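Linoleate 11-lipoxygenase (Gaeumannomyces graminis, PDB 5FX8) uses a catalytic manganese ion to convert linoleic and alpha-linolenic acids with dioxygen into 11S- and 13R-hydroperoxy fatty acids. Local coordinates at residues R547-R552 with N612-S617; M315-R320 with D553-P558; L198-L203 with D241-Q246; G209-L214 with S388-P393; E68-G73 with F82-E87. All coordinates share one frame; numbering follows the deposited sequence.

Contact 1. Residues R547-R552 with N612-S617; sequences RKQTVR and NPFFLS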
# COMPACT_ATOMS: atom_id res chain seq x y z
N ARG A 547 12.17 -5.78 2.80
CA ARG A 547 12.07 -6.55 1.57
C ARG A 547 12.86 -5.93 0.41
O ARG A 547 12.96 -6.56 -0.65
CB ARG A 547 10.60 -6.71 1.20
CG ARG A 547 9.84 -7.58 2.20
CD ARG A 547 8.38 -7.71 1.87
NE ARG A 547 7.71 -8.72 2.70
CZ ARG A 547 6.40 -8.90 2.77
NH1 ARG A 547 5.57 -8.14 2.07
NH2 ARG A 547 5.90 -9.81 3.56
N LYS A 548 13.43 -4.73 0.60
CA LYS A 548 14.09 -3.96 -0.45
C LYS A 548 13.17 -3.69 -1.64
O LYS A 548 13.59 -3.73 -2.80
CB LYS A 548 15.40 -4.62 -0.88
CG LYS A 548 16.59 -4.26 0.01
CD LYS A 548 16.52 -4.94 1.38
CE LYS A 548 17.45 -4.28 2.40
NZ LYS A 548 17.19 -4.73 3.81
N GLN A 549 11.92 -3.33 -1.34
CA GLN A 549 10.86 -3.12 -2.33
C GLN A 549 10.29 -1.70 -2.28
O GLN A 549 9.22 -1.43 -2.82
CB GLN A 549 9.75 -4.15 -2.15
CG GLN A 549 10.13 -5.55 -2.51
CD GLN A 549 9.04 -6.54 -2.16
OE1 GLN A 549 8.28 -6.33 -1.21
NE2 GLN A 549 8.94 -7.61 -2.94
N THR A 550 11.00 -0.81 -1.64
CA THR A 550 10.77 0.62 -1.55
C THR A 550 11.03 1.30 -2.90
O THR A 550 11.67 0.74 -3.79
CB THR A 550 11.68 1.13 -0.44
OG1 THR A 550 10.96 1.12 0.78
CG2 THR A 550 12.19 2.45 -0.66
N VAL A 551 10.48 2.51 -3.07
CA VAL A 551 10.67 3.28 -4.29
C VAL A 551 12.13 3.59 -4.59
O VAL A 551 12.51 3.70 -5.76
CB VAL A 551 9.88 4.59 -4.22
CG1 VAL A 551 10.15 5.44 -5.45
CG2 VAL A 551 8.43 4.30 -4.03
N ARG A 552 12.96 3.76 -3.58
CA ARG A 552 14.38 3.93 -3.88
C ARG A 552 15.02 2.70 -4.54
O ARG A 552 15.98 2.86 -5.29
CB ARG A 552 15.14 4.27 -2.62
CG ARG A 552 14.41 5.20 -1.81
CD ARG A 552 15.28 5.70 -0.68
NE ARG A 552 16.65 5.89 -1.11
CZ ARG A 552 17.67 6.05 -0.26
NH1 ARG A 552 17.47 6.00 1.04
NH2 ARG A 552 18.90 6.24 -0.70
N ASN A 612 7.24 4.03 0.74
CA ASN A 612 6.33 3.46 -0.23
C ASN A 612 6.99 2.34 -1.02
O ASN A 612 8.19 2.34 -1.22
CB ASN A 612 5.85 4.56 -1.15
CG ASN A 612 4.89 5.45 -0.46
OD1 ASN A 612 4.11 4.96 0.37
ND2 ASN A 612 4.90 6.74 -0.76
N PRO A 613 6.22 1.37 -1.47
CA PRO A 613 6.76 0.41 -2.43
C PRO A 613 6.85 1.02 -3.81
O PRO A 613 6.17 1.99 -4.12
CB PRO A 613 5.72 -0.71 -2.40
CG PRO A 613 4.51 -0.06 -2.10
CD PRO A 613 4.82 1.08 -1.17
N PHE A 614 7.65 0.38 -4.66
CA PHE A 614 7.82 0.83 -6.04
C PHE A 614 6.75 0.29 -6.97
O PHE A 614 6.79 0.59 -8.16
CB PHE A 614 9.22 0.47 -6.57
CG PHE A 614 9.45 -1.01 -6.74
CD1 PHE A 614 8.97 -1.68 -7.84
CD2 PHE A 614 10.14 -1.72 -5.79
CE1 PHE A 614 9.15 -3.03 -7.97
CE2 PHE A 614 10.32 -3.06 -5.91
CZ PHE A 614 9.83 -3.72 -7.01
N PHE A 615 5.83 -0.52 -6.48
CA PHE A 615 4.85 -1.19 -7.32
C PHE A 615 3.49 -1.00 -6.68
O PHE A 615 3.37 -0.49 -5.57
CB PHE A 615 5.18 -2.68 -7.49
CG PHE A 615 5.25 -3.44 -6.19
CD1 PHE A 615 6.37 -3.33 -5.36
CD2 PHE A 615 4.20 -4.27 -5.79
CE1 PHE A 615 6.43 -4.03 -4.15
CE2 PHE A 615 4.26 -4.98 -4.59
CZ PHE A 615 5.36 -4.86 -3.77
N LEU A 616 2.45 -1.42 -7.41
CA LEU A 616 1.05 -1.33 -6.97
C LEU A 616 0.75 -2.51 -6.05
O LEU A 616 0.26 -3.55 -6.49
CB LEU A 616 0.12 -1.28 -8.17
CG LEU A 616 0.26 -0.18 -9.24
CD1 LEU A 616 -0.41 -0.57 -10.54
CD2 LEU A 616 -0.27 1.17 -8.81
N SER A 617 1.02 -2.36 -4.75
CA SER A 617 1.04 -3.49 -3.85
C SER A 617 -0.33 -3.85 -3.26
O SER A 617 -0.51 -4.99 -2.82
CB SER A 617 2.06 -3.26 -2.74
OG SER A 617 1.59 -2.39 -1.75
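Gln549 meets the two phenylalanines that follow Pro613. Its CB lies in the plane of the Phe615 ring, at the edge, 3.9 Å from Phe615 CE1, and the Gln549 amide plane is turned 69° from that ring. The same CB is 4.0 Å from Phe614 CE2. Both phenylalanines place CG between the backbone N and the carbonyl carbon (chi1 67° and 59°), and Phe615 CD1 ends up 3.7 Å above the centre of the Phe614 ring. The Phe614 edge is met by Thr550 O, 3.5 Å from Phe614 CD2. Val551 CG2 touches Asn612 CB at 3.9 Å. The backbones are joined by a single beta bridge, Thr550 with Pro613: Phe614 N donates to Gln549 O (3.0 Å) and Val551 N to Asn612 O (2.9 Å). Outside the pair, Thr550 OG1 bonds to Ala610 O and Asn612 ND2 to Ala606 O, while Pro613 O is hydrogen-bonded to His479 NE2 on helix 460-481, the residue after the metal ligand His478. In lipoxygenases the C-terminal carboxylate binds the metal, here through Val618. These two backbone bonds, set among mostly buried residues, are consistent with holding the tail's course a few residues before Val618.

Contact 2. Residues M315-R320 with D553-P558; sequences MGVLNR and DAFAAP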
# COMPACT_ATOMS: atom_id res chain seq x y z
N MET A 315 10.75 -3.42 -21.76
CA MET A 315 9.93 -4.49 -21.22
C MET A 315 10.36 -4.86 -19.82
O MET A 315 9.52 -5.12 -18.96
CB MET A 315 9.99 -5.73 -22.11
CG MET A 315 8.95 -6.81 -21.78
SD MET A 315 7.29 -6.22 -22.13
CE MET A 315 6.60 -5.94 -20.53
N GLY A 316 11.67 -4.90 -19.58
CA GLY A 316 12.16 -5.25 -18.26
C GLY A 316 11.85 -4.20 -17.21
O GLY A 316 11.49 -4.53 -16.08
N VAL A 317 11.96 -2.92 -17.57
CA VAL A 317 11.59 -1.89 -16.60
C VAL A 317 10.07 -1.87 -16.36
O VAL A 317 9.60 -1.69 -15.22
CB VAL A 317 12.16 -0.54 -17.06
CG1 VAL A 317 11.63 0.62 -16.28
CG2 VAL A 317 13.63 -0.60 -16.91
N LEU A 318 9.26 -2.08 -17.40
CA LEU A 318 7.82 -2.12 -17.19
C LEU A 318 7.43 -3.31 -16.32
O LEU A 318 6.62 -3.16 -15.40
CB LEU A 318 7.08 -2.16 -18.52
CG LEU A 318 7.00 -0.86 -19.29
CD1 LEU A 318 6.25 -1.12 -20.53
CD2 LEU A 318 6.32 0.21 -18.53
N ASN A 319 8.01 -4.48 -16.58
CA ASN A 319 7.77 -5.62 -15.70
C ASN A 319 8.13 -5.30 -14.27
O ASN A 319 7.40 -5.65 -13.35
CB ASN A 319 8.55 -6.84 -16.13
CG ASN A 319 7.89 -7.53 -17.21
OD1 ASN A 319 6.72 -7.28 -17.42
ND2 ASN A 319 8.60 -8.36 -17.96
N ARG A 320 9.26 -4.65 -14.07
CA ARG A 320 9.63 -4.29 -12.71
C ARG A 320 8.59 -3.39 -12.07
O ARG A 320 8.20 -3.61 -10.92
CB ARG A 320 11.00 -3.63 -12.69
CG ARG A 320 11.33 -3.06 -11.36
CD ARG A 320 11.83 -4.14 -10.50
NE ARG A 320 12.39 -3.67 -9.25
CZ ARG A 320 12.80 -4.47 -8.28
NH1 ARG A 320 12.72 -5.78 -8.42
NH2 ARG A 320 13.32 -3.97 -7.19
N ASP A 553 14.52 1.49 -4.28
CA ASP A 553 15.05 0.28 -4.89
C ASP A 553 14.33 -0.06 -6.18
O ASP A 553 14.50 -1.17 -6.68
CB ASP A 553 14.95 -0.93 -3.94
CG ASP A 553 15.32 -0.60 -2.50
OD1 ASP A 553 16.50 -0.25 -2.26
OD2 ASP A 553 14.44 -0.68 -1.59
N ALA A 554 13.53 0.86 -6.71
CA ALA A 554 12.69 0.52 -7.85
C ALA A 554 13.49 -0.02 -9.02
O ALA A 554 13.06 -0.96 -9.67
CB ALA A 554 11.88 1.72 -8.31
N PHE A 555 14.64 0.58 -9.31
CA PHE A 555 15.38 0.22 -10.52
C PHE A 555 16.61 -0.60 -10.20
O PHE A 555 17.41 -0.88 -11.10
CB PHE A 555 15.75 1.48 -11.31
CG PHE A 555 14.59 2.34 -11.58
CD1 PHE A 555 13.58 1.90 -12.39
CD2 PHE A 555 14.47 3.55 -10.97
CE1 PHE A 555 12.49 2.65 -12.60
CE2 PHE A 555 13.39 4.31 -11.18
CZ PHE A 555 12.38 3.86 -12.01
N ALA A 556 16.72 -1.04 -8.96
CA ALA A 556 17.88 -1.69 -8.42
C ALA A 556 17.72 -3.19 -8.40
O ALA A 556 18.39 -3.85 -7.62
CB ALA A 556 18.13 -1.18 -7.01
N ALA A 557 16.82 -3.73 -9.19
CA ALA A 557 16.70 -5.16 -9.31
C ALA A 557 17.98 -5.75 -9.87
O ALA A 557 18.41 -5.34 -10.95
CB ALA A 557 15.55 -5.52 -10.23
N PRO A 558 18.54 -6.78 -9.24
CA PRO A 558 19.79 -7.36 -9.74
C PRO A 558 19.76 -7.79 -11.19
O PRO A 558 20.76 -7.61 -11.89
CB PRO A 558 20.00 -8.54 -8.80
CG PRO A 558 19.31 -8.13 -7.54
CD PRO A 558 18.08 -7.44 -8.01
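Arg320, near the end of helix 313-321, hooks onto the backbone carbonyls of Asp553 and Ala554 in the loop before helix 558-563, a helix-to-loop contact in the mainly helical lipoxygenase fold, away from the metal. Arg320 CG stands anti to the backbone N, and the chain then bends at chi2 (81°). Arg320 NE donates to Ala554 O at 2.8 Å, lying above that carbonyl's plane, and Arg320 NH2 donates to Asp553 O at 3.1 Å; the N-H...O angles are 152° and 153°. Both oxygens sit at the edge of the guanidinium, while Ala557 CB covers one face, 3.4 Å from Arg320 NH1. The loop makes a type I beta turn from Asp553 to Ala556, so Asp553 O also accepts from Ala556 N, the two donors arriving from opposite faces of the carbonyl plane. Ala557 then takes the N-cap position of the next helix. Beside this polar grip, Val317 CG1 touches Phe555 CE1 at 4.3 Å, and the Phe555 ring stacks on Phe411 and meets Phe575 edge-to-face.

Contact 3. Residues L198-L203 with D241-Q246; sequences LTATTL and DARSNQ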
# COMPACT_ATOMS: atom_id res chain seq x y z
N LEU A 198 -18.13 35.76 6.59
CA LEU A 198 -17.11 34.71 6.58
C LEU A 198 -15.89 35.07 5.73
O LEU A 198 -14.76 34.78 6.09
CB LEU A 198 -17.74 33.41 6.09
CG LEU A 198 -16.87 32.17 5.99
CD1 LEU A 198 -16.52 31.67 7.34
CD2 LEU A 198 -17.64 31.14 5.28
N THR A 199 -16.10 35.71 4.60
CA THR A 199 -15.03 35.94 3.65
C THR A 199 -14.67 37.40 3.45
O THR A 199 -13.66 37.67 2.80
CB THR A 199 -15.40 35.36 2.29
OG1 THR A 199 -16.46 36.14 1.73
CG2 THR A 199 -15.83 33.95 2.44
N ALA A 200 -15.48 38.33 3.97
CA ALA A 200 -15.38 39.77 3.81
C ALA A 200 -15.66 40.23 2.39
O ALA A 200 -15.37 41.37 2.05
CB ALA A 200 -14.02 40.32 4.27
N THR A 201 -16.20 39.36 1.54
CA THR A 201 -16.49 39.75 0.17
C THR A 201 -17.71 38.95 -0.26
O THR A 201 -18.48 38.49 0.59
CB THR A 201 -15.21 39.58 -0.69
OG1 THR A 201 -15.46 39.91 -2.07
CG2 THR A 201 -14.62 38.19 -0.59
N THR A 202 -17.94 38.82 -1.55
CA THR A 202 -19.12 38.11 -2.04
C THR A 202 -18.73 36.91 -2.88
O THR A 202 -17.62 36.82 -3.40
CB THR A 202 -20.00 39.00 -2.89
OG1 THR A 202 -19.35 39.23 -4.13
CG2 THR A 202 -20.23 40.30 -2.20
N LEU A 203 -19.69 35.99 -3.03
CA LEU A 203 -19.51 34.88 -3.96
C LEU A 203 -19.27 35.36 -5.38
O LEU A 203 -18.47 34.78 -6.11
CB LEU A 203 -20.72 33.95 -3.93
CG LEU A 203 -20.85 32.93 -2.82
CD1 LEU A 203 -21.94 32.03 -3.21
CD2 LEU A 203 -19.61 32.14 -2.61
N ASP A 241 -8.31 33.10 0.63
CA ASP A 241 -8.61 34.32 1.37
C ASP A 241 -7.47 35.31 1.22
O ASP A 241 -6.35 35.05 1.65
CB ASP A 241 -8.83 34.05 2.85
CG ASP A 241 -9.35 35.27 3.62
OD1 ASP A 241 -9.94 36.20 3.03
OD2 ASP A 241 -9.17 35.29 4.83
N ALA A 242 -7.79 36.48 0.66
CA ALA A 242 -6.80 37.55 0.58
C ALA A 242 -6.40 38.06 1.95
O ALA A 242 -5.28 38.56 2.11
CB ALA A 242 -7.34 38.69 -0.27
N ARG A 243 -7.26 37.97 2.96
CA ARG A 243 -6.89 38.57 4.24
C ARG A 243 -5.77 37.82 4.91
O ARG A 243 -4.95 38.43 5.61
CB ARG A 243 -8.08 38.64 5.17
CG ARG A 243 -9.19 39.48 4.64
CD ARG A 243 -10.44 39.24 5.42
NE ARG A 243 -10.81 37.85 5.31
CZ ARG A 243 -11.75 37.27 6.02
NH1 ARG A 243 -12.43 37.96 6.91
NH2 ARG A 243 -12.01 35.99 5.82
N SER A 244 -5.71 36.50 4.73
CA SER A 244 -4.74 35.65 5.40
C SER A 244 -3.85 34.87 4.46
O SER A 244 -2.91 34.22 4.93
CB SER A 244 -5.45 34.66 6.33
OG SER A 244 -6.46 33.98 5.64
N ASN A 245 -4.11 34.90 3.15
CA ASN A 245 -3.38 34.10 2.18
C ASN A 245 -3.47 32.61 2.54
O ASN A 245 -2.48 31.90 2.69
CB ASN A 245 -1.93 34.55 2.09
CG ASN A 245 -1.28 34.15 0.81
OD1 ASN A 245 -1.95 33.92 -0.21
ND2 ASN A 245 0.05 34.08 0.83
N GLN A 246 -4.70 32.15 2.67
CA GLN A 246 -4.92 30.77 3.04
C GLN A 246 -6.10 30.19 2.27
O GLN A 246 -7.10 30.87 2.04
CB GLN A 246 -5.15 30.65 4.53
CG GLN A 246 -3.89 30.75 5.35
CD GLN A 246 -4.19 30.48 6.79
OE1 GLN A 246 -5.29 30.78 7.25
NE2 GLN A 246 -3.23 29.91 7.51
O HOH W 1 -11.58 37.31 1.23
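Arg243, Ala200 and Thr199 carry most of this small contact between the end of helix 192-199 and the turn joining strands 235-241 and 246-253. The Arg243 chain bends at chi3 (-60°), and its NH2 donates to Leu198 O at 3.0 Å; the oxygen is tilted 27° from the guanidinium plane. Ala200 follows the helix with positive phi and turns its CB to the arginine, 3.9 Å from both Arg243 NH1 and Arg243 CD. Thr199 O lies over one guanidinium face, offset toward the rim, and Thr199 CA is 3.7 Å from Arg243 NH2. Asp241 steadies the arginine from its own side: OD1 takes NE through its syn lone pair, a 2.9 Å salt bridge between Asp241 OD1 and Arg243 NE, and OD2 is also met by Ser244 OG. A water ties the backbone to this carboxylate, donating to Thr199 O (2.6 Å) and Asp241 OD1 (2.7 Å). The turn carries a G1 beta bulge, Asn245 and Gln246 both facing Asp241. The guanidinium thus meets both a carboxylate and the carbonyl end of a helix, two features that would both be expected to stabilise its positive charge at this rather exposed edge of the protein.

Contact 4. Residues G209-L214 with S388-P393; sequences GGRLFL and SGPRLP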
# COMPACT_ATOMS: atom_id res chain seq x y z
N GLY A 209 -12.87 36.79 -9.29
CA GLY A 209 -11.47 36.90 -9.01
C GLY A 209 -10.70 35.62 -9.12
O GLY A 209 -9.52 35.61 -8.81
N GLY A 210 -11.33 34.54 -9.57
CA GLY A 210 -10.67 33.25 -9.65
C GLY A 210 -10.20 32.72 -8.32
O GLY A 210 -9.19 32.03 -8.28
N ARG A 211 -10.90 33.03 -7.23
CA ARG A 211 -10.54 32.59 -5.89
C ARG A 211 -11.48 31.53 -5.33
O ARG A 211 -11.32 31.16 -4.17
CB ARG A 211 -10.49 33.79 -4.94
CG ARG A 211 -9.71 34.95 -5.48
CD ARG A 211 -9.60 36.10 -4.52
NE ARG A 211 -8.47 35.97 -3.60
CZ ARG A 211 -7.32 36.62 -3.70
NH1 ARG A 211 -7.09 37.45 -4.69
NH2 ARG A 211 -6.38 36.43 -2.80
N LEU A 212 -12.43 31.01 -6.11
CA LEU A 212 -13.35 29.96 -5.67
C LEU A 212 -12.97 28.61 -6.27
O LEU A 212 -12.70 28.52 -7.47
CB LEU A 212 -14.79 30.28 -6.04
CG LEU A 212 -15.63 31.21 -5.18
CD1 LEU A 212 -17.05 31.06 -5.61
CD2 LEU A 212 -15.52 30.94 -3.72
N PHE A 213 -12.99 27.58 -5.44
CA PHE A 213 -12.63 26.22 -5.80
C PHE A 213 -13.73 25.28 -5.33
O PHE A 213 -14.40 25.54 -4.34
CB PHE A 213 -11.31 25.79 -5.15
CG PHE A 213 -10.16 26.66 -5.49
CD1 PHE A 213 -9.96 27.87 -4.84
CD2 PHE A 213 -9.24 26.26 -6.43
CE1 PHE A 213 -8.89 28.66 -5.15
CE2 PHE A 213 -8.17 27.05 -6.73
CZ PHE A 213 -8.00 28.25 -6.09
N LEU A 214 -13.90 24.17 -6.04
CA LEU A 214 -15.03 23.29 -5.82
C LEU A 214 -14.58 21.85 -5.72
O LEU A 214 -13.74 21.41 -6.50
CB LEU A 214 -16.03 23.40 -6.96
CG LEU A 214 -17.18 22.38 -6.98
CD1 LEU A 214 -18.03 22.50 -5.75
CD2 LEU A 214 -18.02 22.62 -8.17
N SER A 388 -6.41 32.43 -14.36
CA SER A 388 -7.64 33.22 -14.23
C SER A 388 -7.92 33.57 -12.77
O SER A 388 -9.05 33.91 -12.42
CB SER A 388 -8.81 32.49 -14.87
OG SER A 388 -8.45 32.07 -16.18
N GLY A 389 -6.89 33.51 -11.92
CA GLY A 389 -6.98 33.81 -10.52
C GLY A 389 -5.61 33.80 -9.86
O GLY A 389 -4.59 33.63 -10.52
N PRO A 390 -5.55 33.97 -8.55
CA PRO A 390 -4.26 34.00 -7.87
C PRO A 390 -3.66 32.61 -7.69
O PRO A 390 -4.28 31.59 -7.94
CB PRO A 390 -4.59 34.62 -6.51
CG PRO A 390 -5.95 34.28 -6.29
CD PRO A 390 -6.64 34.30 -7.63
N ARG A 391 -2.44 32.62 -7.21
CA ARG A 391 -1.63 31.42 -7.10
C ARG A 391 -1.85 30.84 -5.72
O ARG A 391 -1.86 31.57 -4.74
CB ARG A 391 -0.15 31.78 -7.33
CG ARG A 391 0.83 30.64 -7.47
CD ARG A 391 2.29 31.12 -7.61
NE ARG A 391 2.88 30.64 -8.85
CZ ARG A 391 3.12 31.42 -9.88
NH1 ARG A 391 2.88 32.71 -9.75
NH2 ARG A 391 3.61 30.94 -11.02
N LEU A 392 -2.07 29.54 -5.65
CA LEU A 392 -2.17 28.88 -4.37
C LEU A 392 -0.85 29.00 -3.62
O LEU A 392 0.18 28.54 -4.13
CB LEU A 392 -2.51 27.41 -4.55
CG LEU A 392 -3.87 27.11 -5.16
CD1 LEU A 392 -3.98 25.65 -5.49
CD2 LEU A 392 -4.88 27.51 -4.15
N PRO A 393 -0.82 29.58 -2.43
CA PRO A 393 0.45 29.68 -1.71
C PRO A 393 1.05 28.34 -1.29
O PRO A 393 2.26 28.26 -1.10
CB PRO A 393 0.11 30.57 -0.51
CG PRO A 393 -1.35 30.64 -0.45
CD PRO A 393 -1.87 30.42 -1.82
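Arg211 reaches Pro390 with CG set anti to its own carbonyl carbon (chi1 -48°) and the chain then bent at chi3 (87°), which swings NE to one side. One face of the guanidinium is covered by Pro390 CG, 3.7 Å above its centre, and the two side chains cross at about a right angle. Arg211 CG adds a contact to Pro390 CD at 3.8 Å. Phe213 CG is likewise anti to the carbonyl carbon (chi1 -58°). Phe213 CZ lies 3.7 Å from Leu392 CD2, the two side chains sliding past each other in opposite directions. Where the backbones come closest, no conventional hydrogen bond joins them. Gly210 CA makes a C-H...O contact of 3.3 Å with Ser388 O, and Pro390 CD rests 3.4 Å from Gly209 O. Arg391 NH2 is hydrogen-bonded to Ser233 O of the zonadhesin chain. Gly210, with positive phi, is the C-prime residue of the Schellman motif that ends helix 203-208. From there the chain enters strand 212-216, which pairs with strands 177-178 and 235-241. Arg178 bonds both Gly210 O and Pro390 O, and Arg211 NE bonds Leu240 O, so the loop leading to helix 396-420 lies against this sheet.

Contact 5. Residues E68-G73 with F82-E87; sequences ELFLYG and FYPTGE. With NAG (2-acetamido-2-deoxy-beta-D-glucopyranose), chain J.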
# COMPACT_ATOMS: atom_id res chain seq x y z
N GLU A 68 -0.26 -15.25 -29.04
CA GLU A 68 -1.31 -16.25 -29.12
C GLU A 68 -1.82 -16.66 -27.75
O GLU A 68 -2.91 -17.21 -27.66
CB GLU A 68 -0.82 -17.49 -29.86
CG GLU A 68 -0.78 -17.35 -31.36
CD GLU A 68 -0.20 -18.58 -32.07
OE1 GLU A 68 0.92 -19.03 -31.72
OE2 GLU A 68 -0.88 -19.08 -32.99
N LEU A 69 -1.08 -16.41 -26.70
CA LEU A 69 -1.41 -16.95 -25.40
C LEU A 69 -1.73 -15.90 -24.36
O LEU A 69 -2.27 -16.25 -23.31
CB LEU A 69 -0.27 -17.85 -24.90
CG LEU A 69 0.27 -18.89 -25.87
CD1 LEU A 69 1.46 -19.61 -25.30
CD2 LEU A 69 -0.80 -19.85 -26.11
N PHE A 70 -1.41 -14.63 -24.62
CA PHE A 70 -1.70 -13.54 -23.69
C PHE A 70 -2.68 -12.59 -24.36
O PHE A 70 -2.30 -11.79 -25.21
CB PHE A 70 -0.41 -12.87 -23.29
CG PHE A 70 -0.55 -11.79 -22.30
CD1 PHE A 70 -0.92 -10.51 -22.67
CD2 PHE A 70 -0.18 -12.01 -20.99
CE1 PHE A 70 -0.98 -9.48 -21.73
CE2 PHE A 70 -0.24 -11.00 -20.06
CZ PHE A 70 -0.64 -9.74 -20.43
N LEU A 71 -3.95 -12.69 -23.98
CA LEU A 71 -5.06 -12.09 -24.72
C LEU A 71 -5.73 -11.02 -23.89
O LEU A 71 -5.63 -10.99 -22.66
CB LEU A 71 -6.09 -13.16 -25.11
CG LEU A 71 -5.53 -14.42 -25.81
CD1 LEU A 71 -6.59 -15.43 -26.05
CD2 LEU A 71 -4.95 -14.08 -27.13
N TYR A 72 -6.40 -10.11 -24.59
CA TYR A 72 -7.20 -9.10 -23.93
C TYR A 72 -8.52 -9.72 -23.52
O TYR A 72 -9.27 -10.18 -24.38
CB TYR A 72 -7.45 -7.91 -24.85
CG TYR A 72 -6.22 -7.18 -25.26
CD1 TYR A 72 -5.40 -6.60 -24.31
CD2 TYR A 72 -5.89 -7.04 -26.58
CE1 TYR A 72 -4.28 -5.93 -24.68
CE2 TYR A 72 -4.80 -6.38 -26.95
CZ TYR A 72 -3.99 -5.83 -26.00
OH TYR A 72 -2.88 -5.17 -26.40
N GLY A 73 -8.82 -9.69 -22.23
CA GLY A 73 -10.06 -10.22 -21.72
C GLY A 73 -10.98 -9.13 -21.24
O GLY A 73 -10.62 -7.96 -21.20
N PHE A 82 -9.34 -3.70 -20.25
CA PHE A 82 -9.20 -5.13 -20.45
C PHE A 82 -8.25 -5.72 -19.41
O PHE A 82 -7.26 -5.11 -19.04
CB PHE A 82 -8.66 -5.42 -21.86
CG PHE A 82 -9.58 -5.00 -22.99
CD1 PHE A 82 -10.94 -5.26 -22.96
CD2 PHE A 82 -9.06 -4.37 -24.12
CE1 PHE A 82 -11.75 -4.89 -24.02
CE2 PHE A 82 -9.89 -3.98 -25.18
CZ PHE A 82 -11.22 -4.24 -25.12
N TYR A 83 -8.57 -6.90 -18.94
CA TYR A 83 -7.72 -7.68 -18.05
C TYR A 83 -7.19 -8.89 -18.82
O TYR A 83 -7.91 -9.45 -19.64
CB TYR A 83 -8.48 -8.14 -16.81
CG TYR A 83 -7.63 -8.85 -15.79
CD1 TYR A 83 -6.92 -8.13 -14.84
CD2 TYR A 83 -7.53 -10.22 -15.78
CE1 TYR A 83 -6.15 -8.77 -13.93
CE2 TYR A 83 -6.77 -10.84 -14.87
CZ TYR A 83 -6.08 -10.13 -13.95
OH TYR A 83 -5.32 -10.79 -13.04
N PRO A 84 -5.94 -9.27 -18.63
CA PRO A 84 -5.35 -10.32 -19.47
C PRO A 84 -5.98 -11.66 -19.23
O PRO A 84 -6.19 -12.08 -18.10
CB PRO A 84 -3.88 -10.33 -19.06
CG PRO A 84 -3.83 -9.70 -17.81
CD PRO A 84 -4.90 -8.66 -17.79
N THR A 85 -6.23 -12.36 -20.32
CA THR A 85 -6.70 -13.73 -20.23
C THR A 85 -5.85 -14.57 -21.18
O THR A 85 -4.78 -14.11 -21.58
CB THR A 85 -8.19 -13.80 -20.55
OG1 THR A 85 -8.66 -15.11 -20.25
CG2 THR A 85 -8.45 -13.47 -22.01
N GLY A 86 -6.29 -15.78 -21.52
CA GLY A 86 -5.45 -16.71 -22.26
C GLY A 86 -4.58 -17.54 -21.34
O GLY A 86 -4.45 -17.29 -20.15
N GLU A 87 -3.95 -18.57 -21.90
CA GLU A 87 -3.11 -19.42 -21.07
C GLU A 87 -1.98 -18.64 -20.42
O GLU A 87 -1.69 -18.82 -19.23
CB GLU A 87 -2.53 -20.55 -21.91
CG GLU A 87 -1.73 -21.54 -21.11
CD GLU A 87 -1.09 -22.56 -21.99
OE1 GLU A 87 -1.45 -22.62 -23.19
OE2 GLU A 87 -0.21 -23.29 -21.51
C1 NAG J . 1.41 -22.22 -17.41
C2 NAG J . 2.31 -22.57 -18.58
C3 NAG J . 2.37 -24.09 -18.77
C4 NAG J . 2.74 -24.79 -17.47
C5 NAG J . 1.84 -24.31 -16.32
C6 NAG J . 2.29 -24.82 -14.97
C7 NAG J . 2.52 -20.83 -20.31
C8 NAG J . 3.68 -20.30 -19.52
N2 NAG J . 1.90 -21.91 -19.81
O3 NAG J . 3.34 -24.39 -19.77
O4 NAG J . 2.62 -26.21 -17.58
O5 NAG J . 1.86 -22.88 -16.24
O6 NAG J . 3.43 -24.13 -14.47
O7 NAG J . 2.16 -20.30 -21.36
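Leu71 and Thr85 exchange the two straightest backbone hydrogen bonds of this contact: Leu71 N to Thr85 O at 2.9 Å and Thr85 N to Leu71 O at 2.8 Å. Gly73 and Tyr83 pair through more bent bonds. Between them Tyr72 is opposite Pro84 in a non-hydrogen-bonded pair whose side chains diverge, with Pro84 CA making a C-H...O contact to Leu71 O. Strands 71-73 and 83-85 thus form a short antiparallel hairpin, the N-to-C directions of the two strand segments 125° apart, which links helix 56-69 to the long helix 86-124. Apolar contacts follow. Phe70 has CG anti to the backbone N (chi1 -177°), and its ring receives Pro84 CB in an off-centre CH-pi contact, 4.0 Å from the CB to the ring centroid. The Tyr72 and Phe82 side chains cross at about a right angle, and their rings meet obliquely, planes 36° apart; Tyr72 CB is 4.0 Å from Phe82 CD2. Thr85 CG2 packs on Gly73 CA at 3.6 Å. Tyr72 OH is hydrogen-bonded to Glu442 OE2 and Tyr83 OH to Tyr326 O. Glu87 runs extended beside Leu69, and its OE2 accepts a 3.0 Å hydrogen bond from N2 of an N-acetylglucosamine.

Overall arrangement
Along the chain contact 5 comes first. Contacts 3 and 4 alternate their segments, as do contacts 4 and 2 and contacts 2 and 1. In space they form two groups. Contacts 1 and 2 touch, centres about 11 Å apart, because residues 547-552 run into 553-558 and Phe614 packs on both Arg320 and Ala554; contact 5 lies about 23 Å from contact 2, centre to centre. Contacts 3 and 4, equally close, share the five-stranded sheet and helix 203-208, on the opposite side of the chain's centre, their centres about 42 Å and 36 Å from that of contact 1. The first group includes the C-terminal tail that leads to the metal ligand Val618; the second holds the peripheral sheet.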